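Malate Synthase (Haloferax volcanii, PDB 3OYZ) catalyses the magnesium-dependent Claisen condensation of acetyl-CoA with glyoxylate and the hydrolysis of malyl-CoA to malate in the glyoxylate cycle. Local coordinates at residues A[50-55]-A[388-393]. Sequence-based numbering, arbitrary orientation.
Sequences NEDATA and DEATYQ. With ACO (acetyl coenzyme *a), chain B.
Asp-388 meets Asp-52 beside the thioester of acetyl-CoA, an instructive case of one aspartate serving both a helix start and a coenzyme pocket. Followed outward, Asp-388 CB rests on the carbonyl oxygen of Asp-52, 3.6 Å from O. CG, set between the backbone N and the carbonyl carbon (chi1 65°), lies against the same carbonyl and Asp-52 CB, and the carboxylate divides its work. Asp-388 OD2 faces the coenzyme, 3.2 Å from C3P and 3.3 Å from the thioester carbon C. Asp-388 OD1 accepts a weak, bent bond from Ala-390 N (3.3 Å, 126°). The same Asp-388 OD1 lies 4.1 Å from the acetyl methyl CH3 of acetyl-CoA, consistent with the predicted role of Asp-388 as proton acceptor. In return, Thr-391 OG1 takes a nearly straight bond from Asp-388 N, completing a capping box. An asparagine here would probably leave the acetyl methyl without the carboxylate presumed to act as its base. A water joins the backbones, donating to Asp-52 O and accepting from Glu-389 N. Asp-52 OD2 reaches over the helix start, 3.9 Å from Ala-390 CB, which also touches pyruvate and the magnesium ligand Asp-192. The contact thus brings the turn between barrel strand 45-49 and helix 59-73 against the start of helix 389-395, which follows strand 382-387 and touches helix 190-197 through Ala-390 and Gln-393, and helix 343-358 through Glu-389 and Tyr-392.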
loop_
_atom_site.group_PDB
_atom_site.type_symbol
_atom_site.label_atom_id
_atom_site.label_comp_id
_atom_site.label_asym_id
_atom_site.label_seq_id
_atom_site.Cartn_x
_atom_site.Cartn_y
_atom_site.Cartn_z
ATOM N N ASN A 50 0.917 -10.469 29.721
ATOM C CA ASN A 50 -0.134 -11.349 30.162
ATOM C C ASN A 50 -1.011 -11.978 29.102
ATOM O O ASN A 50 -1.941 -12.716 29.447
ATOM C CB ASN A 50 -1.000 -10.651 31.213
ATOM C CG ASN A 50 -1.386 -11.619 32.369
ATOM O OD1 ASN A 50 -0.548 -12.407 32.843
ATOM N ND2 ASN A 50 -2.625 -11.564 32.803
ATOM N N GLU A 51 -0.730 -11.679 27.829
ATOM C CA GLU A 51 -1.553 -12.216 26.747
ATOM C C GLU A 51 -0.806 -13.353 26.086
ATOM O O GLU A 51 -0.515 -14.335 26.809
ATOM C CB GLU A 51 -1.952 -11.129 25.726
ATOM C CG GLU A 51 -3.069 -11.621 24.805
ATOM C CD GLU A 51 -2.801 -11.338 23.329
ATOM O OE1 GLU A 51 -1.640 -11.277 22.921
ATOM O OE2 GLU A 51 -3.729 -11.267 22.512
ATOM N N ASP A 52 -0.437 -13.257 24.796
ATOM C CA ASP A 52 0.053 -14.461 24.097
ATOM C C ASP A 52 1.376 -15.073 24.607
ATOM O O ASP A 52 1.663 -16.231 24.326
ATOM C CB ASP A 52 -0.063 -14.452 22.571
ATOM C CG ASP A 52 -1.548 -14.591 22.117
ATOM O OD1 ASP A 52 -2.466 -14.731 22.965
ATOM O OD2 ASP A 52 -1.891 -14.673 20.926
ATOM N N ALA A 53 2.167 -14.320 25.347
ATOM C CA ALA A 53 3.382 -14.902 25.945
ATOM C C ALA A 53 3.115 -15.898 27.068
ATOM O O ALA A 53 3.991 -16.712 27.384
ATOM C CB ALA A 53 4.298 -13.794 26.450
ATOM N N THR A 54 1.895 -15.862 27.605
ATOM C CA THR A 54 1.484 -16.521 28.843
ATOM C C THR A 54 0.343 -17.490 28.564
ATOM O O THR A 54 -0.662 -17.165 27.914
ATOM C CB THR A 54 1.114 -15.503 29.917
ATOM O OG1 THR A 54 2.223 -14.611 30.044
ATOM C CG2 THR A 54 0.856 -16.166 31.250
ATOM N N ALA A 55 0.501 -18.726 29.040
ATOM C CA ALA A 55 -0.566 -19.708 28.907
ATOM C C ALA A 55 -1.813 -19.179 29.593
ATOM O O ALA A 55 -1.708 -18.518 30.623
ATOM C CB ALA A 55 -0.122 -21.067 29.480
ATOM N N ASP A 388 3.659 -19.330 19.513
ATOM C CA ASP A 388 2.605 -19.123 20.480
ATOM C C ASP A 388 1.237 -19.294 19.818
ATOM O O ASP A 388 1.169 -19.757 18.673
ATOM C CB ASP A 388 2.818 -17.835 21.276
ATOM C CG ASP A 388 2.745 -16.563 20.439
ATOM O OD1 ASP A 388 2.157 -16.529 19.333
ATOM O OD2 ASP A 388 3.229 -15.537 20.970
ATOM N N GLU A 389 0.179 -18.980 20.569
ATOM C CA GLU A 389 -1.213 -19.243 20.198
ATOM C C GLU A 389 -1.517 -18.582 18.841
ATOM O O GLU A 389 -2.166 -19.189 18.004
ATOM C CB GLU A 389 -2.156 -18.718 21.291
ATOM C CG GLU A 389 -3.646 -18.804 20.980
ATOM C CD GLU A 389 -4.165 -20.233 20.826
ATOM O OE1 GLU A 389 -3.473 -21.201 21.187
ATOM O OE2 GLU A 389 -5.293 -20.416 20.349
ATOM N N ALA A 390 -0.958 -17.396 18.629
ATOM C CA ALA A 390 -1.103 -16.695 17.334
ATOM C C ALA A 390 -0.498 -17.542 16.206
ATOM O O ALA A 390 -1.052 -17.673 15.121
ATOM C CB ALA A 390 -0.431 -15.327 17.410
ATOM N N THR A 391 0.687 -18.088 16.450
ATOM C CA THR A 391 1.365 -18.871 15.443
ATOM C C THR A 391 0.517 -20.094 15.097
ATOM O O THR A 391 0.404 -20.521 13.931
ATOM C CB THR A 391 2.740 -19.411 15.971
ATOM O OG1 THR A 391 3.388 -18.427 16.771
ATOM C CG2 THR A 391 3.650 -19.834 14.832
ATOM N N TYR A 392 0.015 -20.724 16.153
ATOM C CA TYR A 392 -0.899 -21.808 15.979
ATOM C C TYR A 392 -2.099 -21.387 15.119
ATOM O O TYR A 392 -2.471 -22.073 14.158
ATOM C CB TYR A 392 -1.353 -22.185 17.397
ATOM C CG TYR A 392 -2.441 -23.197 17.391
ATOM C CD1 TYR A 392 -2.154 -24.524 17.106
ATOM C CD2 TYR A 392 -3.751 -22.852 17.688
ATOM C CE1 TYR A 392 -3.137 -25.477 17.104
ATOM C CE2 TYR A 392 -4.764 -23.803 17.649
ATOM C CZ TYR A 392 -4.438 -25.116 17.363
ATOM O OH TYR A 392 -5.392 -26.105 17.350
ATOM N N GLN A 393 -2.787 -20.296 15.493
ATOM C CA GLN A 393 -3.967 -19.866 14.723
ATOM C C GLN A 393 -3.582 -19.607 13.257
ATOM O O GLN A 393 -4.240 -20.081 12.294
ATOM C CB GLN A 393 -4.509 -18.579 15.403
ATOM C CG GLN A 393 -5.152 -18.819 16.750
ATOM C CD GLN A 393 -6.303 -19.829 16.643
ATOM O OE1 GLN A 393 -6.967 -19.950 15.603
ATOM N NE2 GLN A 393 -6.519 -20.592 17.717
HETATM N N1A ACO B . 11.993 -12.224 28.802
HETATM C C2A ACO B . 12.813 -12.453 29.846
HETATM N N3A ACO B . 13.832 -13.325 29.746
HETATM C C4A ACO B . 14.088 -14.039 28.620
HETATM C C5A ACO B . 13.205 -13.805 27.457
HETATM C C6A ACO B . 12.082 -12.861 27.613
HETATM N N6A ACO B . 11.266 -12.714 26.535
HETATM N N7A ACO B . 13.624 -14.599 26.463
HETATM C C8A ACO B . 14.675 -15.305 26.944
HETATM N N9A ACO B . 14.982 -14.939 28.196
HETATM C C1B ACO B . 16.117 -15.526 28.979
HETATM C C2B ACO B . 16.186 -17.012 28.655
HETATM O O2B ACO B . 15.290 -17.712 29.517
HETATM C C3B ACO B . 17.649 -17.341 28.874
HETATM O O3B ACO B . 17.741 -17.420 30.300
HETATM P P3B ACO B . 18.881 -18.245 31.157
HETATM O O7A ACO B . 19.749 -17.070 31.578
HETATM O O8A ACO B . 19.411 -19.189 30.098
HETATM O O9A ACO B . 18.157 -18.971 32.269
HETATM C C4B ACO B . 18.336 -16.079 28.380
HETATM O O4B ACO B . 17.404 -15.010 28.592
HETATM C C5B ACO B . 18.632 -16.145 26.886
HETATM O O5B ACO B . 17.523 -16.803 26.272
HETATM P P1A ACO B . 17.570 -17.330 24.757
HETATM O O1A ACO B . 18.499 -18.477 24.520
HETATM O O2A ACO B . 17.894 -16.103 23.955
HETATM O O3A ACO B . 16.119 -17.837 24.307
HETATM P P2A ACO B . 15.501 -19.227 24.813
HETATM O O4A ACO B . 15.875 -19.136 26.257
HETATM O O5A ACO B . 15.793 -20.262 23.747
HETATM O O6A ACO B . 13.885 -19.086 24.698
HETATM C CBP ACO B . 11.749 -18.187 23.871
HETATM C CCP ACO B . 13.170 -18.651 23.530
HETATM C CDP ACO B . 10.948 -19.315 24.519
HETATM C CEP ACO B . 11.070 -17.844 22.552
HETATM C CAP ACO B . 11.731 -17.009 24.854
HETATM O OAP ACO B . 12.686 -16.096 24.332
HETATM C C9P ACO B . 10.397 -16.298 24.952
HETATM O O9P ACO B . 9.447 -16.844 25.523
HETATM N N8P ACO B . 10.319 -15.091 24.366
HETATM C C7P ACO B . 9.069 -14.345 24.435
HETATM C C6P ACO B . 7.966 -14.907 23.526
HETATM C C5P ACO B . 6.873 -13.854 23.531
HETATM O O5P ACO B . 7.025 -12.818 24.176
HETATM N N4P ACO B . 5.818 -14.117 22.761
HETATM C C3P ACO B . 4.683 -13.228 22.586
HETATM C C2P ACO B . 5.062 -11.966 21.807
HETATM S S1P ACO B . 4.766 -12.519 20.154
HETATM C C ACO B . 3.117 -12.455 19.821
HETATM O O ACO B . 2.261 -12.367 20.680
HETATM C CH3 ACO B . 2.721 -12.570 18.381
HETATM O O HOH W 1 0.355 -18.501 23.579
#